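Local coordinates for GDSL-like Lipase/Acylhydrolase family protein (Neisseria meningitidis, PDB 4K7J) that probably hydrolyses O-acetyl esters on peptidoglycan as an SGNH-family (GDSL-like) esterase of Neisseria meningitidis, at residues L187-E192 with G198-E203; M40-S45 with T53-Q58; F69-R74 with R98-R103; C334-W339 with G343-D348. All coordinates share one frame; numbering follows the deposited sequence.

Contact 1. Residues L187-E192 with G198-E203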
loop_
_atom_site.group_PDB
_atom_site.type_symbol
_atom_site.label_atom_id
_atom_site.label_comp_id
_atom_site.label_asym_id
_atom_site.label_seq_id
_atom_site.Cartn_x
_atom_site.Cartn_y
_atom_site.Cartn_z
ATOM N N LEU A 187 -15.422 15.073 2.822
ATOM C CA LEU A 187 -14.716 15.794 1.788
ATOM C C LEU A 187 -15.501 15.629 0.502
ATOM O O LEU A 187 -15.708 14.509 0.059
ATOM C CB LEU A 187 -13.331 15.170 1.602
ATOM C CG LEU A 187 -12.353 15.807 0.629
ATOM C CD1 LEU A 187 -12.106 17.200 1.104
ATOM C CD2 LEU A 187 -11.041 15.033 0.611
ATOM N N THR A 188 -15.927 16.736 -0.097
ATOM C CA THR A 188 -16.703 16.678 -1.336
ATOM C C THR A 188 -15.951 17.353 -2.471
ATOM O O THR A 188 -15.555 18.504 -2.362
ATOM C CB THR A 188 -18.091 17.309 -1.158
ATOM O OG1 THR A 188 -18.828 16.540 -0.204
ATOM C CG2 THR A 188 -18.859 17.321 -2.478
ATOM N N ILE A 189 -15.749 16.609 -3.553
ATOM C CA ILE A 189 -14.987 17.083 -4.690
ATOM C C ILE A 189 -15.882 17.112 -5.921
ATOM O O ILE A 189 -16.504 16.101 -6.274
ATOM C CB ILE A 189 -13.774 16.164 -4.958
ATOM C CG1 ILE A 189 -12.911 16.065 -3.696
ATOM C CG2 ILE A 189 -12.958 16.678 -6.136
ATOM C CD1 ILE A 189 -11.899 14.941 -3.742
ATOM N N HIS A 190 -15.942 18.279 -6.557
ATOM C CA HIS A 190 -16.833 18.519 -7.692
ATOM C C HIS A 190 -16.004 18.820 -8.928
ATOM O O HIS A 190 -15.069 19.619 -8.869
ATOM C CB HIS A 190 -17.748 19.730 -7.400
ATOM C CG HIS A 190 -18.866 19.435 -6.446
ATOM N ND1 HIS A 190 -19.545 20.424 -5.762
ATOM C CD2 HIS A 190 -19.434 18.262 -6.072
ATOM C CE1 HIS A 190 -20.482 19.873 -5.010
ATOM N NE2 HIS A 190 -20.432 18.562 -5.176
ATOM N N THR A 191 -16.339 18.191 -10.046
ATOM C CA THR A 191 -15.617 18.446 -11.293
ATOM C C THR A 191 -16.572 18.887 -12.389
ATOM O O THR A 191 -17.373 18.093 -12.887
ATOM C CB THR A 191 -14.817 17.212 -11.774
ATOM O OG1 THR A 191 -15.697 16.093 -11.929
ATOM C CG2 THR A 191 -13.744 16.843 -10.762
ATOM N N GLU A 192 -16.490 20.160 -12.758
ATOM C CA GLU A 192 -17.328 20.678 -13.827
ATOM C C GLU A 192 -17.007 19.956 -15.131
ATOM O O GLU A 192 -17.904 19.460 -15.794
ATOM C CB GLU A 192 -17.161 22.194 -13.970
ATOM C CG GLU A 192 -17.647 22.769 -15.304
ATOM C CD GLU A 192 -19.165 22.780 -15.459
ATOM O OE1 GLU A 192 -19.892 22.309 -14.551
ATOM O OE2 GLU A 192 -19.631 23.268 -16.509
ATOM N N GLY A 198 -6.269 9.997 -9.088
ATOM C CA GLY A 198 -5.575 8.851 -8.531
ATOM C C GLY A 198 -5.854 8.809 -7.045
ATOM O O GLY A 198 -6.942 9.165 -6.618
ATOM N N PHE A 199 -4.885 8.372 -6.253
ATOM C CA PHE A 199 -5.103 8.305 -4.819
ATOM C C PHE A 199 -5.170 9.720 -4.275
ATOM O O PHE A 199 -4.597 10.649 -4.849
ATOM C CB PHE A 199 -3.994 7.521 -4.127
ATOM C CG PHE A 199 -4.169 6.024 -4.195
ATOM C CD1 PHE A 199 -3.945 5.338 -5.377
ATOM C CD2 PHE A 199 -4.552 5.308 -3.070
ATOM C CE1 PHE A 199 -4.114 3.964 -5.447
ATOM C CE2 PHE A 199 -4.706 3.925 -3.125
ATOM C CZ PHE A 199 -4.484 3.256 -4.317
ATOM N N ILE A 200 -5.869 9.859 -3.161
ATOM C CA ILE A 200 -6.106 11.134 -2.510
ATOM C C ILE A 200 -5.583 11.039 -1.083
ATOM O O ILE A 200 -5.990 10.158 -0.325
ATOM C CB ILE A 200 -7.607 11.425 -2.449
ATOM C CG1 ILE A 200 -8.184 11.569 -3.856
ATOM C CG2 ILE A 200 -7.883 12.662 -1.611
ATOM C CD1 ILE A 200 -9.674 11.784 -3.872
ATOM N N ASN A 201 -4.672 11.930 -0.721
ATOM C CA ASN A 201 -4.043 11.873 0.594
ATOM C C ASN A 201 -4.755 12.778 1.557
ATOM O O ASN A 201 -4.957 13.953 1.268
ATOM C CB ASN A 201 -2.588 12.313 0.533
ATOM C CG ASN A 201 -1.857 12.061 1.839
ATOM O OD1 ASN A 201 -2.186 11.126 2.567
ATOM N ND2 ASN A 201 -0.875 12.905 2.153
ATOM N N ILE A 202 -5.129 12.235 2.706
ATOM C CA ILE A 202 -5.852 13.000 3.711
ATOM C C ILE A 202 -5.143 12.837 5.061
ATOM O O ILE A 202 -5.186 11.762 5.660
ATOM C CB ILE A 202 -7.316 12.533 3.776
ATOM C CG1 ILE A 202 -7.950 12.624 2.377
ATOM C CG2 ILE A 202 -8.112 13.330 4.805
ATOM C CD1 ILE A 202 -9.337 12.030 2.282
ATOM N N GLU A 203 -4.483 13.907 5.512
ATOM C CA GLU A 203 -3.594 13.873 6.674
ATOM C C GLU A 203 -4.031 14.860 7.757
ATOM O O GLU A 203 -4.458 15.979 7.466
ATOM C CB GLU A 203 -2.149 14.214 6.266
ATOM C CG GLU A 203 -1.396 13.108 5.572
ATOM C CD GLU A 203 0.028 13.496 5.217
ATOM O OE1 GLU A 203 0.399 14.682 5.388
ATOM O OE2 GLU A 203 0.781 12.609 4.763
#
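L187 and I189 face I202 and I200 across the interior of a beta sandwich, on strands that run in roughly opposite directions in two separate sheets. The nearest CA atoms, those of L187 and I202, are 9.5 Å apart, too far for backbone bonding, so branched apolar side chains must span the gap. Each strand turns alternate residues inward. L187 CD2 meets I202 CD1 tip to tip at 3.8 Å, and I189 CD1 reaches I200 CD1 in the same manner at 3.9 Å. L187 extends because its CG stands anti to the backbone N (chi1 -176°). In both I200 and I202 the longer CG1 branch is anti to the carbonyl carbon, and its CD1 makes the meeting. Leucine and isoleucine suit this buried layer: they are long enough to meet halfway and have no polar atom to satisfy. V149 and L151 of strand 147-155 extend the layer around L187 and I189. T188 points away from this layer, and its OG1 hydrogen-bonds with T136 OG1. On the other side of strand 195-203, N201 ND2 donates to E203 OE2 at 3.1 Å, almost straight at 177°, with the oxygen met from above the carboxylate plane.

Contact 2. Residues M40-S45 with T53-Q58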
loop_
_atom_site.group_PDB
_atom_site.type_symbol
_atom_site.label_atom_id
_atom_site.label_comp_id
_atom_site.label_asym_id
_atom_site.label_seq_id
_atom_site.Cartn_x
_atom_site.Cartn_y
_atom_site.Cartn_z
ATOM N N MET A 40 14.184 5.956 10.804
ATOM C CA MET A 40 14.053 5.615 12.221
ATOM C C MET A 40 14.130 6.880 13.079
ATOM O O MET A 40 13.365 7.056 14.028
ATOM C CB MET A 40 15.155 4.640 12.629
ATOM C CG MET A 40 15.144 4.223 14.091
ATOM S SD MET A 40 13.682 3.291 14.581
ATOM C CE MET A 40 13.864 1.793 13.608
ATOM N N LYS A 41 15.064 7.758 12.729
ATOM C CA LYS A 41 15.228 9.022 13.437
ATOM C C LYS A 41 13.929 9.833 13.368
ATOM O O LYS A 41 13.501 10.431 14.357
ATOM C CB LYS A 41 16.409 9.804 12.855
ATOM C CG LYS A 41 16.767 11.073 13.612
ATOM C CD LYS A 41 17.877 11.840 12.903
ATOM C CE LYS A 41 19.211 11.109 12.996
ATOM N NZ LYS A 41 19.749 11.124 14.387
ATOM N N LYS A 42 13.273 9.816 12.214
ATOM C CA LYS A 42 11.988 10.504 12.098
ATOM C C LYS A 42 10.887 9.815 12.920
ATOM O O LYS A 42 10.085 10.489 13.567
ATOM C CB LYS A 42 11.570 10.658 10.634
ATOM C CG LYS A 42 10.253 11.393 10.456
ATOM C CD LYS A 42 9.915 11.618 8.988
ATOM C CE LYS A 42 8.536 12.241 8.864
ATOM N NZ LYS A 42 8.130 12.484 7.452
ATOM N N LEU A 43 10.859 8.481 12.917
ATOM C CA LEU A 43 9.854 7.752 13.703
ATOM C C LEU A 43 9.996 8.044 15.190
ATOM O O LEU A 43 9.004 8.346 15.860
ATOM C CB LEU A 43 9.937 6.241 13.473
ATOM C CG LEU A 43 8.609 5.484 13.321
ATOM C CD1 LEU A 43 8.763 4.057 13.780
ATOM C CD2 LEU A 43 7.426 6.146 14.025
ATOM N N GLN A 44 11.225 7.959 15.703
ATOM C CA GLN A 44 11.480 8.243 17.115
ATOM C C GLN A 44 11.004 9.642 17.524
ATOM O O GLN A 44 10.353 9.805 18.555
ATOM C CB GLN A 44 12.968 8.068 17.460
ATOM C CG GLN A 44 13.529 6.653 17.248
ATOM C CD GLN A 44 13.161 5.667 18.354
ATOM O OE1 GLN A 44 12.250 5.904 19.154
ATOM N NE2 GLN A 44 13.879 4.548 18.402
ATOM N N SER A 45 11.311 10.656 16.722
ATOM C CA SER A 45 10.883 12.006 17.079
ATOM C C SER A 45 9.366 12.148 17.024
ATOM O O SER A 45 8.791 12.841 17.856
ATOM C CB SER A 45 11.592 13.086 16.256
ATOM O OG SER A 45 11.568 12.788 14.876
ATOM N N THR A 53 4.586 13.922 10.307
ATOM C CA THR A 53 3.802 12.770 9.871
ATOM C C THR A 53 4.725 11.686 9.339
ATOM O O THR A 53 5.482 11.917 8.395
ATOM C CB THR A 53 2.783 13.135 8.776
ATOM O OG1 THR A 53 1.794 14.019 9.315
ATOM C CG2 THR A 53 2.083 11.871 8.248
ATOM N N PHE A 54 4.659 10.500 9.941
ATOM C CA PHE A 54 5.448 9.381 9.455
ATOM C C PHE A 54 4.557 8.532 8.557
ATOM O O PHE A 54 3.561 7.968 9.013
ATOM C CB PHE A 54 6.013 8.554 10.609
ATOM C CG PHE A 54 6.970 7.484 10.172
ATOM C CD1 PHE A 54 6.506 6.237 9.770
ATOM C CD2 PHE A 54 8.341 7.723 10.164
ATOM C CE1 PHE A 54 7.395 5.247 9.364
ATOM C CE2 PHE A 54 9.237 6.741 9.762
ATOM C CZ PHE A 54 8.760 5.498 9.356
ATOM N N ARG A 55 4.938 8.435 7.285
ATOM C CA ARG A 55 4.067 7.858 6.263
ATOM C C ARG A 55 4.526 6.468 5.844
ATOM O O ARG A 55 5.599 6.308 5.252
ATOM C CB ARG A 55 3.999 8.778 5.036
ATOM C CG ARG A 55 3.368 10.139 5.309
ATOM C CD ARG A 55 3.504 11.078 4.113
ATOM N NE ARG A 55 3.104 12.437 4.472
ATOM C CZ ARG A 55 3.946 13.372 4.899
ATOM N NH1 ARG A 55 5.239 13.107 5.004
ATOM N NH2 ARG A 55 3.495 14.577 5.208
ATOM N N ILE A 56 3.704 5.476 6.168
ATOM C CA ILE A 56 3.946 4.090 5.783
ATOM C C ILE A 56 3.079 3.776 4.566
ATOM O O ILE A 56 1.866 3.995 4.596
ATOM C CB ILE A 56 3.562 3.126 6.941
ATOM C CG1 ILE A 56 4.489 3.324 8.137
ATOM C CG2 ILE A 56 3.609 1.661 6.491
ATOM C CD1 ILE A 56 4.047 2.530 9.382
ATOM N N LEU A 57 3.698 3.274 3.497
ATOM C CA LEU A 57 2.983 2.984 2.252
ATOM C C LEU A 57 3.127 1.513 1.842
ATOM O O LEU A 57 4.214 1.065 1.483
ATOM C CB LEU A 57 3.513 3.876 1.121
ATOM C CG LEU A 57 2.991 3.629 -0.295
ATOM C CD1 LEU A 57 1.475 3.809 -0.324
ATOM C CD2 LEU A 57 3.683 4.581 -1.304
ATOM N N GLN A 58 2.029 0.766 1.870
ATOM C CA GLN A 58 2.092 -0.632 1.475
ATOM C C GLN A 58 1.534 -0.854 0.071
ATOM O O GLN A 58 0.358 -0.577 -0.209
ATOM C CB GLN A 58 1.361 -1.532 2.482
ATOM C CG GLN A 58 1.442 -3.009 2.086
ATOM C CD GLN A 58 1.181 -3.945 3.243
ATOM O OE1 GLN A 58 1.616 -3.694 4.371
ATOM N NE2 GLN A 58 0.465 -5.037 2.974
#
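L43 sets its CG over the centre of one face of the F54 ring, the side chains crossing at about a right angle, where helix 38-47 packs on the start of strand 53-60, an inner strand of the mixed sheet at the heart of the SGNH alpha/beta fold. The helix and strand segments approach to 8.5 Å between axes, at 127° between their directions. L43 CG sits 3.8 Å from the centroid of the F54 ring and only 8° off its normal, a CH-pi contact, while L43 CB touches F54 CE2 at 3.8 Å. F54 presents a wide flat surface that a branched leucine can cover. At the ring's edge, near its plane, runs the aliphatic stem of K42. Lysine suits this margin, since its methylenes pack against the ring while the amine travels on to polar partners. W81 and I209 close in around L43 and extend the apolar cluster. Further out, D241 forms a salt bridge with K42 NZ and accepts a bond from the backbone N of R55. This acid probably offsets the closeness of K42 NZ to R55 NH1, 3.8 Å; E203 also lies against R55 NE, though modelled doubtfully close. The fully extended K42 chain finally delivers NZ to T53 O at 2.9 Å, the donor tilted 30° from the carbonyl plane.

Contact 3. Residues F69-R74 with R98-R103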
loop_
_atom_site.group_PDB
_atom_site.type_symbol
_atom_site.label_atom_id
_atom_site.label_comp_id
_atom_site.label_asym_id
_atom_site.label_seq_id
_atom_site.Cartn_x
_atom_site.Cartn_y
_atom_site.Cartn_z
ATOM N N PHE A 69 -5.356 -6.433 6.290
ATOM C CA PHE A 69 -3.999 -6.502 6.834
ATOM C C PHE A 69 -3.531 -5.096 7.160
ATOM O O PHE A 69 -3.129 -4.801 8.286
ATOM C CB PHE A 69 -3.065 -7.157 5.803
ATOM C CG PHE A 69 -1.649 -7.368 6.280
ATOM C CD1 PHE A 69 -0.715 -6.348 6.208
ATOM C CD2 PHE A 69 -1.237 -8.606 6.749
ATOM C CE1 PHE A 69 0.597 -6.555 6.616
ATOM C CE2 PHE A 69 0.071 -8.813 7.164
ATOM C CZ PHE A 69 0.982 -7.794 7.096
ATOM N N THR A 70 -3.594 -4.213 6.174
ATOM C CA THR A 70 -3.100 -2.846 6.369
ATOM C C THR A 70 -3.910 -2.032 7.397
ATOM O O THR A 70 -3.366 -1.166 8.071
ATOM C CB THR A 70 -3.017 -2.106 5.028
ATOM O OG1 THR A 70 -4.163 -2.443 4.244
ATOM C CG2 THR A 70 -1.771 -2.546 4.262
ATOM N N ASP A 71 -5.199 -2.319 7.545
ATOM C CA ASP A 71 -5.987 -1.568 8.513
ATOM C C ASP A 71 -5.662 -1.998 9.935
ATOM O O ASP A 71 -5.755 -1.201 10.870
ATOM C CB ASP A 71 -7.486 -1.701 8.259
ATOM C CG ASP A 71 -8.304 -0.810 9.175
ATOM O OD1 ASP A 71 -8.062 0.422 9.189
ATOM O OD2 ASP A 71 -9.166 -1.344 9.899
ATOM N N SER A 72 -5.266 -3.256 10.101
ATOM C CA SER A 72 -4.893 -3.742 11.426
ATOM C C SER A 72 -3.567 -3.100 11.816
ATOM O O SER A 72 -3.401 -2.618 12.936
ATOM C CB SER A 72 -4.808 -5.268 11.446
ATOM O OG SER A 72 -4.103 -5.715 12.593
ATOM N N LEU A 73 -2.641 -3.068 10.863
ATOM C CA LEU A 73 -1.371 -2.377 11.033
ATOM C C LEU A 73 -1.618 -0.894 11.338
ATOM O O LEU A 73 -0.996 -0.308 12.241
ATOM C CB LEU A 73 -0.533 -2.528 9.761
ATOM C CG LEU A 73 0.914 -2.045 9.790
ATOM C CD1 LEU A 73 1.703 -2.907 10.754
ATOM C CD2 LEU A 73 1.516 -2.110 8.388
ATOM N N ARG A 74 -2.532 -0.297 10.582
ATOM C CA ARG A 74 -2.905 1.097 10.788
ATOM C C ARG A 74 -3.394 1.345 12.211
ATOM O O ARG A 74 -2.892 2.231 12.893
ATOM C CB ARG A 74 -3.961 1.515 9.766
ATOM C CG ARG A 74 -4.354 2.984 9.803
ATOM C CD ARG A 74 -4.971 3.406 8.473
ATOM N NE ARG A 74 -5.951 2.451 7.993
ATOM C CZ ARG A 74 -5.899 1.832 6.819
ATOM N NH1 ARG A 74 -4.919 2.055 5.952
ATOM N NH2 ARG A 74 -6.848 0.982 6.514
ATOM N N ARG A 98 -11.060 -2.817 -1.245
ATOM C CA ARG A 98 -11.682 -2.214 -0.077
ATOM C C ARG A 98 -10.808 -1.170 0.634
ATOM O O ARG A 98 -9.601 -1.361 0.812
ATOM C CB ARG A 98 -12.099 -3.334 0.889
ATOM C CG ARG A 98 -12.464 -2.887 2.294
ATOM C CD ARG A 98 -12.871 -4.099 3.146
ATOM N NE ARG A 98 -13.216 -3.709 4.510
ATOM C CZ ARG A 98 -12.364 -3.697 5.532
ATOM N NH1 ARG A 98 -11.092 -4.064 5.362
ATOM N NH2 ARG A 98 -12.783 -3.310 6.731
ATOM N N MET A 99 -11.418 -0.050 1.013
ATOM C CA MET A 99 -10.782 0.885 1.930
ATOM C C MET A 99 -11.528 0.790 3.252
ATOM O O MET A 99 -12.739 1.009 3.291
ATOM C CB MET A 99 -10.890 2.322 1.421
ATOM C CG MET A 99 -10.046 2.665 0.211
ATOM S SD MET A 99 -8.349 3.053 0.639
ATOM C CE MET A 99 -7.581 1.450 0.348
ATOM N N ALA A 100 -10.822 0.488 4.338
ATOM C CA ALA A 100 -11.493 0.384 5.636
ATOM C C ALA A 100 -11.760 1.750 6.265
ATOM O O ALA A 100 -12.736 1.922 6.999
ATOM C CB ALA A 100 -10.687 -0.484 6.584
ATOM N N ALA A 101 -10.890 2.712 5.963
ATOM C CA ALA A 101 -10.864 4.003 6.660
ATOM C C ALA A 101 -11.798 5.082 6.093
ATOM O O ALA A 101 -12.047 6.090 6.757
ATOM C CB ALA A 101 -9.434 4.534 6.714
ATOM N N VAL A 102 -12.290 4.890 4.873
ATOM C CA VAL A 102 -13.245 5.829 4.283
ATOM C C VAL A 102 -14.347 5.148 3.499
ATOM O O VAL A 102 -14.191 4.019 3.034
ATOM C CB VAL A 102 -12.584 6.830 3.315
ATOM C CG1 VAL A 102 -12.035 8.002 4.062
ATOM C CG2 VAL A 102 -11.527 6.144 2.463
ATOM N N ARG A 103 -15.449 5.870 3.331
ATOM C CA ARG A 103 -16.570 5.417 2.522
ATOM C C ARG A 103 -16.777 6.396 1.374
ATOM O O ARG A 103 -16.599 7.600 1.550
ATOM C CB ARG A 103 -17.831 5.317 3.374
ATOM C CG ARG A 103 -17.691 4.342 4.537
ATOM C CD ARG A 103 -19.001 4.151 5.298
ATOM N NE ARG A 103 -19.303 5.265 6.196
ATOM C CZ ARG A 103 -20.077 6.297 5.877
ATOM N NH1 ARG A 103 -20.635 6.364 4.673
ATOM N NH2 ARG A 103 -20.293 7.261 6.764
HETATM O O HOH W 1 -10.389 -3.600 8.462
#
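The junction between the SGNH alpha/beta core and its beta-sandwich domain is made here by D71 and R74 on helix 68-81, which meet A100 and A101 in the turn leading into strand 102-106. The two alanines are small enough to bring the turn right down onto a charged surface. A100 CB rests on the carboxylate of D71, 3.5 Å from its CG, and also lies near the plane of the R74 guanidinium, at its edge. A101 CB covers one face of that guanidinium, 4.3 Å from R74 NE. One helical turn apart, the two charged residues lock together side-on: R74 NH2 at 3.0 Å and NE at 3.2 Å both donate to D71 OD1, on its anti side. A bend in the arginine chain at chi3 (46°) folds the guanidinium back to reach this oxygen. The other oxygen, D71 OD2, takes a bond from a water at 2.9 Å; the same water accepts from R98 NH2 at 3.0 Å, in the plane of that guanidinium, and so links D71 to R98, two residues before A100. D67 OD2, just before the helix, binds both R74 NH2 and the backbone N of A100. R74 NH1 reaches V211 O on strand 208-215, while A100 O and A101 bond to S140, so the first half of the helix is tied to the edge of the central sheet, and the turn to the chain following strand 133-139.

Contact 4. Residues C334-W339 with G343-D348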
loop_
_atom_site.group_PDB
_atom_site.type_symbol
_atom_site.label_atom_id
_atom_site.label_comp_id
_atom_site.label_asym_id
_atom_site.label_seq_id
_atom_site.Cartn_x
_atom_site.Cartn_y
_atom_site.Cartn_z
ATOM N N CYS A 334 4.041 -25.896 5.845
ATOM C CA CYS A 334 2.940 -26.749 6.284
ATOM C C CYS A 334 2.107 -26.081 7.382
ATOM O O CYS A 334 1.738 -26.708 8.376
ATOM C CB CYS A 334 3.469 -28.117 6.753
ATOM S SG CYS A 334 2.181 -29.331 7.176
ATOM N N SER A 335 1.812 -24.799 7.207
ATOM C CA SER A 335 1.000 -24.086 8.195
ATOM C C SER A 335 -0.341 -23.624 7.622
ATOM O O SER A 335 -1.289 -23.421 8.368
ATOM C CB SER A 335 1.762 -22.883 8.736
ATOM O OG SER A 335 2.046 -21.980 7.683
ATOM N N MET A 336 -0.424 -23.466 6.303
ATOM C CA MET A 336 -1.636 -22.922 5.700
ATOM C C MET A 336 -2.855 -23.812 5.910
ATOM O O MET A 336 -3.950 -23.301 6.168
ATOM C CB MET A 336 -1.448 -22.585 4.211
ATOM C CG MET A 336 -2.750 -22.254 3.459
ATOM S SD MET A 336 -3.670 -20.859 4.167
ATOM C CE MET A 336 -3.080 -19.460 3.208
ATOM N N LYS A 337 -2.684 -25.128 5.809
ATOM C CA LYS A 337 -3.838 -26.009 5.990
ATOM C C LYS A 337 -4.388 -25.886 7.410
ATOM O O LYS A 337 -5.596 -25.862 7.616
ATOM C CB LYS A 337 -3.530 -27.469 5.647
ATOM C CG LYS A 337 -4.796 -28.299 5.385
ATOM C CD LYS A 337 -4.743 -29.639 6.108
ATOM C CE LYS A 337 -6.123 -30.302 6.235
ATOM N NZ LYS A 337 -6.115 -31.478 7.188
ATOM N N ASN A 338 -3.495 -25.773 8.385
ATOM C CA ASN A 338 -3.917 -25.574 9.761
ATOM C C ASN A 338 -4.682 -24.257 9.917
ATOM O O ASN A 338 -5.729 -24.210 10.564
ATOM C CB ASN A 338 -2.713 -25.598 10.699
ATOM C CG ASN A 338 -3.106 -25.854 12.136
ATOM O OD1 ASN A 338 -4.032 -26.624 12.409
ATOM N ND2 ASN A 338 -2.415 -25.200 13.069
ATOM N N TRP A 339 -4.155 -23.193 9.317
ATOM C CA TRP A 339 -4.818 -21.887 9.341
ATOM C C TRP A 339 -6.215 -21.968 8.739
ATOM O O TRP A 339 -7.172 -21.390 9.268
ATOM C CB TRP A 339 -3.982 -20.828 8.612
ATOM C CG TRP A 339 -2.961 -20.164 9.504
ATOM C CD1 TRP A 339 -1.994 -20.789 10.238
ATOM C CD2 TRP A 339 -2.801 -18.755 9.744
ATOM N NE1 TRP A 339 -1.250 -19.860 10.923
ATOM C CE2 TRP A 339 -1.726 -18.606 10.639
ATOM C CE3 TRP A 339 -3.465 -17.609 9.287
ATOM C CZ2 TRP A 339 -1.295 -17.358 11.090
ATOM C CZ3 TRP A 339 -3.041 -16.372 9.731
ATOM C CH2 TRP A 339 -1.962 -16.253 10.624
ATOM N N GLY A 343 -10.155 -21.417 10.448
ATOM C CA GLY A 343 -10.874 -20.225 10.030
ATOM C C GLY A 343 -10.047 -18.953 9.932
ATOM O O GLY A 343 -10.600 -17.869 9.719
ATOM N N TRP A 344 -8.730 -19.070 10.076
ATOM C CA TRP A 344 -7.846 -17.916 9.900
ATOM C C TRP A 344 -7.461 -17.728 8.430
ATOM O O TRP A 344 -6.854 -16.726 8.055
ATOM C CB TRP A 344 -6.592 -18.055 10.760
ATOM C CG TRP A 344 -6.884 -18.178 12.229
ATOM C CD1 TRP A 344 -7.123 -19.327 12.917
ATOM C CD2 TRP A 344 -6.967 -17.112 13.186
ATOM N NE1 TRP A 344 -7.349 -19.049 14.243
ATOM C CE2 TRP A 344 -7.259 -17.696 14.436
ATOM C CE3 TRP A 344 -6.827 -15.720 13.106
ATOM C CZ2 TRP A 344 -7.411 -16.938 15.603
ATOM C CZ3 TRP A 344 -6.976 -14.967 14.265
ATOM C CH2 TRP A 344 -7.268 -15.578 15.498
ATOM N N ALA A 345 -7.816 -18.693 7.597
ATOM C CA ALA A 345 -7.541 -18.583 6.172
ATOM C C ALA A 345 -8.755 -19.076 5.408
ATOM O O ALA A 345 -9.502 -19.906 5.915
ATOM C CB ALA A 345 -6.309 -19.394 5.804
ATOM N N ALA A 346 -8.946 -18.558 4.194
ATOM C CA ALA A 346 -10.082 -18.922 3.359
ATOM C C ALA A 346 -9.957 -20.341 2.818
ATOM O O ALA A 346 -8.871 -20.912 2.801
ATOM C CB ALA A 346 -10.236 -17.930 2.209
ATOM N N LYS A 347 -11.074 -20.892 2.354
ATOM C CA LYS A 347 -11.122 -22.267 1.860
ATOM C C LYS A 347 -10.188 -22.539 0.684
ATOM O O LYS A 347 -9.803 -23.684 0.447
ATOM C CB LYS A 347 -12.549 -22.644 1.458
ATOM C CG LYS A 347 -12.996 -22.044 0.131
ATOM C CD LYS A 347 -14.469 -22.319 -0.144
ATOM C CE LYS A 347 -15.362 -21.607 0.863
ATOM N NZ LYS A 347 -16.801 -21.960 0.689
ATOM N N ASP A 348 -9.822 -21.502 -0.063
ATOM C CA ASP A 348 -8.979 -21.727 -1.231
ATOM C C ASP A 348 -7.504 -21.971 -0.889
ATOM O O ASP A 348 -6.708 -22.317 -1.763
ATOM C CB ASP A 348 -9.155 -20.621 -2.288
ATOM C CG ASP A 348 -8.645 -19.257 -1.831
ATOM O OD1 ASP A 348 -8.028 -19.137 -0.743
ATOM O OD2 ASP A 348 -8.863 -18.292 -2.589
#
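W339 O accepts a hydrogen bond from W344 N at 2.9 Å, and a weak one from A345 N, as the chain folds back off helix 336-341, bringing the CA atoms of W339 and W344 to 5.0 Å. G343 turns the chain with a positive phi (81°), which glycine adopts readily. Beyond it, the two indoles form an edge-to-face pair: the edge of W344 points toward the face of W339, the centroids of the six-membered ring of W339 and the five-membered ring of W344 lying 5.8 Å apart with planes at 62°. W344 CB touches W339 CE3 at 3.5 Å, and the W344 ring continues outward to cation-pi partners K355 and R359, a place where a broad aromatic is useful. The single methyl of A345 suits the narrow gap between two helix side chains, 3.9 Å from W339 CB and 3.4 Å from M336 SD. M336 bends at chi2 (58°) and chi3 to bring its sulfur there. Before the helix, C334 is tied to C298 by a disulfide. D348, three residues past A345, bonds to H351 ND1, consistent with the DxxH motif that supplies acid and histidine to the SGNH catalytic triad. The turn itself is a Schellman motif, ending the helix with G343 as its C-prime residue.

From the N terminus, contact 2 comes first, closing the short connection between helix 38-47 and strand 53-60. Contact 3 next bridges the 23 residues that carry the chain from helix 68-81 to the beta sandwich. Contact 1 spans the five-residue passage between the two sandwich sheets, and contact 4 closes a tight turn after helix 336-341. All four lie in series; none nests or crosses. Contacts 2 and 3 touch where Q58 packs against T70 and F69, and contacts 1 and 2 where E203 packs against T53, its pair with R55 being modelled unusually close. Contacts 1 and 3 reach a common sandwich sheet, while contact 4 touches none of the others; contact 3 is nearest, its closest atoms about 8 Å away.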